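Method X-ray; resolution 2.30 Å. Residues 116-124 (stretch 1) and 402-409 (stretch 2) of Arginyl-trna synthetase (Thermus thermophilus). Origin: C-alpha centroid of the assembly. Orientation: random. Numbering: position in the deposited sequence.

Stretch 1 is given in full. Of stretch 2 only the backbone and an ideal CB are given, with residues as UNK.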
ATOM      1  N   LYS A 116      22.270   3.154   8.504  1.00 24.45           N
ATOM      2  CA  LYS A 116      22.213   4.622   8.478  1.00 23.99           C
ATOM      3  C   LYS A 116      20.759   5.092   8.366  1.00 25.16           C
ATOM      4  O   LYS A 116      19.856   4.274   8.197  1.00 26.10           O
ATOM      5  CB  LYS A 116      23.044   5.174   7.309  1.00 23.58           C
ATOM      6  CG  LYS A 116      22.552   4.791   5.912  1.00 27.09           C
ATOM      7  CD  LYS A 116      23.610   5.158   4.873  1.00 31.30           C
ATOM      8  CE  LYS A 116      23.016   5.442   3.498  1.00 33.00           C
ATOM      9  NZ  LYS A 116      22.296   4.294   2.914  1.00 35.60           N
ATOM     10  N   GLU A 117      20.535   6.403   8.458  1.00 27.29           N
ATOM     11  CA  GLU A 117      19.178   6.958   8.398  1.00 25.01           C
ATOM     12  C   GLU A 117      18.484   6.694   7.068  1.00 21.89           C
ATOM     13  O   GLU A 117      19.131   6.594   6.033  1.00 25.40           O
ATOM     14  CB  GLU A 117      19.196   8.473   8.673  1.00 21.71           C
ATOM     15  CG  GLU A 117      19.749   9.323   7.531  1.00 24.63           C
ATOM     16  CD  GLU A 117      21.271   9.291   7.432  1.00 31.72           C
ATOM     17  OE1 GLU A 117      21.806   9.805   6.426  1.00 36.27           O
ATOM     18  OE2 GLU A 117      21.933   8.763   8.354  1.00 35.19           O
ATOM     19  N   LEU A 118      17.161   6.594   7.096  1.00 18.77           N
ATOM     20  CA  LEU A 118      16.387   6.354   5.877  1.00 20.80           C
ATOM     21  C   LEU A 118      16.446   7.569   4.955  1.00 22.20           C
ATOM     22  O   LEU A 118      16.567   8.701   5.418  1.00 22.44           O
ATOM     23  CB  LEU A 118      14.922   6.068   6.211  1.00 20.56           C
ATOM     24  CG  LEU A 118      14.535   5.155   7.379  1.00 24.84           C
ATOM     25  CD1 LEU A 118      13.138   4.623   7.093  1.00 24.79           C
ATOM     26  CD2 LEU A 118      15.502   3.996   7.554  1.00 24.78           C
ATOM     27  N   HIS A 119      16.367   7.325   3.651  1.00 21.34           N
ATOM     28  CA  HIS A 119      16.398   8.394   2.663  1.00 27.95           C
ATOM     29  C   HIS A 119      15.092   8.407   1.857  1.00 28.33           C
ATOM     30  O   HIS A 119      14.295   7.475   1.948  1.00 26.44           O
ATOM     31  CB  HIS A 119      17.619   8.234   1.746  1.00 29.58           C
ATOM     32  CG  HIS A 119      17.601   6.995   0.906  1.00 40.82           C
ATOM     33  ND1 HIS A 119      18.720   6.210   0.720  1.00 46.33           N
ATOM     34  CD2 HIS A 119      16.614   6.417   0.181  1.00 44.93           C
ATOM     35  CE1 HIS A 119      18.421   5.201  -0.081  1.00 49.14           C
ATOM     36  NE2 HIS A 119      17.148   5.304  -0.422  1.00 45.47           N
ATOM     37  N   VAL A 120      14.882   9.457   1.068  1.00 26.57           N
ATOM     38  CA  VAL A 120      13.651   9.606   0.291  1.00 27.54           C
ATOM     39  C   VAL A 120      13.216   8.382  -0.501  1.00 27.49           C
ATOM     40  O   VAL A 120      12.019   8.138  -0.649  1.00 26.73           O
ATOM     41  CB  VAL A 120      13.735  10.808  -0.679  1.00 36.68           C
ATOM     42  CG1 VAL A 120      13.998  12.083   0.104  1.00 39.16           C
ATOM     43  CG2 VAL A 120      14.822  10.573  -1.707  1.00 38.38           C
ATOM     44  N   GLY A 121      14.175   7.616  -1.012  1.00 43.18           N
ATOM     45  CA  GLY A 121      13.829   6.429  -1.770  1.00 43.30           C
ATOM     46  C   GLY A 121      13.019   5.446  -0.943  1.00 44.34           C
ATOM     47  O   GLY A 121      12.180   4.711  -1.469  1.00 50.29           O
ATOM     48  N   HIS A 122      13.263   5.450   0.361  1.00 31.79           N
ATOM     49  CA  HIS A 122      12.581   4.559   1.292  1.00 31.32           C
ATOM     50  C   HIS A 122      11.179   5.046   1.649  1.00 31.36           C
ATOM     51  O   HIS A 122      10.369   4.281   2.174  1.00 33.96           O
ATOM     52  CB  HIS A 122      13.415   4.425   2.572  1.00 26.63           C
ATOM     53  CG  HIS A 122      14.776   3.852   2.341  1.00 28.61           C
ATOM     54  ND1 HIS A 122      15.903   4.318   2.988  1.00 26.24           N
ATOM     55  CD2 HIS A 122      15.189   2.836   1.547  1.00 28.22           C
ATOM     56  CE1 HIS A 122      16.950   3.611   2.602  1.00 30.23           C
ATOM     57  NE2 HIS A 122      16.544   2.706   1.729  1.00 31.13           N
ATOM     58  N   LEU A 123      10.905   6.320   1.370  1.00 26.84           N
ATOM     59  CA  LEU A 123       9.610   6.925   1.670  1.00 28.67           C
ATOM     60  C   LEU A 123       8.455   6.247   0.954  1.00 28.81           C
ATOM     61  O   LEU A 123       7.486   5.832   1.584  1.00 37.41           O
ATOM     62  CB  LEU A 123       9.609   8.403   1.283  1.00 38.31           C
ATOM     63  CG  LEU A 123       9.449   9.433   2.395  1.00 37.58           C
ATOM     64  CD1 LEU A 123       9.412  10.808   1.762  1.00 37.53           C
ATOM     65  CD2 LEU A 123       8.182   9.167   3.186  1.00 39.14           C
ATOM     66  N   ARG A 124       8.551   6.159  -0.365  1.00 19.51           N
ATOM     67  CA  ARG A 124       7.497   5.541  -1.150  1.00 20.52           C
ATOM     68  C   ARG A 124       7.255   4.085  -0.737  1.00 16.48           C
ATOM     69  O   ARG A 124       6.106   3.643  -0.647  1.00 18.25           O
ATOM     70  CB  ARG A 124       7.819   5.609  -2.647  1.00 30.32           C
ATOM     71  CG  ARG A 124       6.878   4.747  -3.469  1.00 33.28           C
ATOM     72  CD  ARG A 124       6.091   5.498  -4.519  1.00 27.94           C
ATOM     73  NE  ARG A 124       6.873   5.788  -5.709  1.00 30.48           N
ATOM     74  CZ  ARG A 124       6.352   6.038  -6.908  1.00 26.88           C
ATOM     75  NH1 ARG A 124       5.042   6.026  -7.092  1.00 28.76           N
ATOM     76  NH2 ARG A 124       7.146   6.332  -7.926  1.00 25.65           N
ATOM     77  N   UNK A 402      22.381  13.735  -0.719  1.00109.41           N
ATOM     78  CA  UNK A 402      21.060  13.174  -0.461  1.00112.71           C
ATOM     79  C   UNK A 402      20.424  13.815   0.767  1.00110.91           C
ATOM     80  O   UNK A 402      21.101  14.479   1.554  1.00113.14           O
ATOM     81  CB  UNK A 402      21.151  11.658  -0.277  1.00112.71           C
ATOM     82  N   UNK A 403      19.120  13.612   0.922  1.00 52.01           N
ATOM     83  CA  UNK A 403      18.388  14.163   2.055  1.00 45.22           C
ATOM     84  C   UNK A 403      17.646  13.036   2.767  1.00 41.07           C
ATOM     85  O   UNK A 403      16.968  12.227   2.133  1.00 40.21           O
ATOM     86  CB  UNK A 403      17.416  15.254   1.602  1.00 45.22           C
ATOM     87  N   UNK A 404      17.797  12.983   4.087  1.00 32.05           N
ATOM     88  CA  UNK A 404      17.159  11.958   4.899  1.00 28.09           C
ATOM     89  C   UNK A 404      15.666  12.200   5.040  1.00 27.28           C
ATOM     90  O   UNK A 404      15.185  13.328   4.896  1.00 27.28           O
ATOM     91  CB  UNK A 404      17.810  11.898   6.282  1.00 28.09           C
ATOM     92  N   UNK A 405      14.941  11.130   5.336  1.00 24.73           N
ATOM     93  CA  UNK A 405      13.503  11.212   5.516  1.00 24.03           C
ATOM     94  C   UNK A 405      13.201  12.090   6.719  1.00 23.65           C
ATOM     95  O   UNK A 405      12.230  12.842   6.718  1.00 23.36           O
ATOM     96  CB  UNK A 405      12.890   9.821   5.687  1.00 24.03           C
ATOM     97  N   UNK A 406      14.036  11.997   7.749  1.00 24.33           N
ATOM     98  CA  UNK A 406      13.825  12.801   8.941  1.00 24.02           C
ATOM     99  C   UNK A 406      13.878  14.296   8.628  1.00 26.91           C
ATOM    100  O   UNK A 406      13.168  15.087   9.250  1.00 28.98           O
ATOM    101  CB  UNK A 406      14.869  12.449  10.003  1.00 24.02           C
ATOM    102  N   UNK A 407      14.710  14.676   7.662  1.00 26.07           N
ATOM    103  CA  UNK A 407      14.815  16.077   7.282  1.00 28.92           C
ATOM    104  C   UNK A 407      13.591  16.488   6.475  1.00 31.29           C
ATOM    105  O   UNK A 407      13.067  17.579   6.667  1.00 30.00           O
ATOM    106  CB  UNK A 407      16.096  16.328   6.483  1.00 28.92           C
ATOM    107  N   UNK A 408      13.139  15.624   5.569  1.00 30.99           N
ATOM    108  CA  UNK A 408      11.965  15.951   4.777  1.00 29.93           C
ATOM    109  C   UNK A 408      10.791  16.122   5.733  1.00 30.09           C
ATOM    110  O   UNK A 408       9.975  17.023   5.565  1.00 32.56           O
ATOM    111  CB  UNK A 408      11.679  14.874   3.729  1.00 29.93           C
ATOM    112  N   UNK A 409      10.722  15.271   6.755  1.00 28.46           N
ATOM    113  CA  UNK A 409       9.651  15.363   7.734  1.00 30.14           C
ATOM    114  C   UNK A 409       9.702  16.694   8.480  1.00 32.67           C
ATOM    115  O   UNK A 409       8.684  17.383   8.600  1.00 32.30           O
ATOM    116  CB  UNK A 409       9.735  14.198   8.723  1.00 30.14           C
TER

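Position 402 opens the stretch. Its CB points toward stretch 1 but stops 5.3 Å from His-119 CB, so small or polar side chains would do equally well. The residue is Ala-402, poorly ordered and without a close contact.

Position 403 has extended backbone angles (-126/131), which β-branched residues adopt readily. Its CB points sideways, 4.9 Å from Val-120 CG1, which favors a modest aliphatic group, though others would fit. Val-403 is found; its closest approach is through the backbone, with its O atom 3.6 Å from Val-120 CG1.

At position 404 the chain is still extended (-74/157), and the helix begins at the next residue. This is an N-cap, where Ser, Thr, Asp or Asn can accept from a free backbone NH of the first turn. Space is also limited: the ideal CB lies 3.5 Å from both Glu-117 CG and Leu-118 O, which favors a small side chain. Ser-404 meets both demands. With chi1 in p, its OG accepts from the backbone N of position 407 at 3.2 Å, while its CB packs 3.5 Å from Glu-117 CG. Its backbone forms a single bridge with His-119.

Position 405 points toward stretch 1. Its backbone N donates to Leu-118 O at 2.9 Å, nearly straight at 168°, tying the start of the helix to stretch 1. The CB faces two carbonyl oxygens, Leu-118 O and His-119 O, and the side chain of Leu-123. Both oxygens already have partners, the N of 405 and His-122 N, so no polar group is demanded and a compact aliphatic one, Val or Ile, suits the site. Val-405, with chi1 in t, has the largest covered area of the stretch; its CG2 lies 3.9 Å from Leu-118 CB, 4.1 Å from Leu-123 CG and 3.2 Å from His-119 O.

Position 406 points sideways, with no atom of stretch 1 within 5.5 Å of its ideal CB. A polar residue, especially an acidic one, would suit the first helical turn and its dipole. Asp-406 reaches back through water: water 1 accepts from Leu-118 N and donates to Asp-406 OD2, each at 3.2 Å, while water 2 links Asp-406 N (3.0 Å) to Leu-118 O (2.8 Å).

Position 407, also sideways, admits many helix formers; it is Glu-407, whose backbone N completes the cap.

Position 408 turns toward stretch 1 again, its CB 5.1 Å from both Leu-123 CD1 and Val-120 CG1. A medium aliphatic side chain can close that gap, and Val-408 does so, placing CG2 3.9 Å from Val-120 CG1.

Position 409 points sideways and leaves the choice open; Leu-409 makes no close contact here.

Stretch 2, residues 402-409: AVSVDEVL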
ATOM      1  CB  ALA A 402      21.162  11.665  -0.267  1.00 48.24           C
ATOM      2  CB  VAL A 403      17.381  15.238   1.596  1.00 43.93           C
ATOM      3  CG1 VAL A 403      16.661  15.838   2.801  1.00 40.94           C
ATOM      4  CG2 VAL A 403      18.110  16.325   0.820  1.00 40.30           C
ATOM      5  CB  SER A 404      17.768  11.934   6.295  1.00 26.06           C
ATOM      6  OG  SER A 404      17.395  13.099   7.005  1.00 25.16           O
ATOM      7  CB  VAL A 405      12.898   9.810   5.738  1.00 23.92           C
ATOM      8  CG1 VAL A 405      11.429   9.927   6.161  1.00 21.46           C
ATOM      9  CG2 VAL A 405      13.015   8.994   4.460  1.00 23.07           C
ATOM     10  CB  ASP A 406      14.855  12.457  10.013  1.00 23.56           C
ATOM     11  CG  ASP A 406      14.632  11.082  10.608  1.00 27.13           C
ATOM     12  OD1 ASP A 406      13.469  10.620  10.630  1.00 26.85           O
ATOM     13  OD2 ASP A 406      15.619  10.474  11.067  1.00 30.85           O
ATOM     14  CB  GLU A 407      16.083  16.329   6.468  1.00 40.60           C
ATOM     15  CG  GLU A 407      17.358  16.144   7.270  1.00 50.70           C
ATOM     16  CD  GLU A 407      18.604  16.305   6.422  1.00 56.91           C
ATOM     17  OE1 GLU A 407      18.836  17.421   5.906  1.00 57.53           O
ATOM     18  OE2 GLU A 407      19.345  15.309   6.268  1.00 61.68           O
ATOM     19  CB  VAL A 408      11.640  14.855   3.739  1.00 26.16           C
ATOM     20  CG1 VAL A 408      10.321  15.177   3.039  1.00 21.66           C
ATOM     21  CG2 VAL A 408      12.754  14.774   2.696  1.00 23.08           C
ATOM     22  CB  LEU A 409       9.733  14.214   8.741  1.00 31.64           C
ATOM     23  CG  LEU A 409       9.295  12.829   8.256  1.00 35.84           C
ATOM     24  CD1 LEU A 409       9.514  11.795   9.353  1.00 33.46           C
ATOM     25  CD2 LEU A 409       7.828  12.876   7.858  1.00 36.20           C
TER
HETATM   26  O   HOH W   1      15.876   7.526   9.865  1.00 24.72           O
HETATM   27  O   HOH W   2      15.948   9.653   7.973  1.00 34.61           O
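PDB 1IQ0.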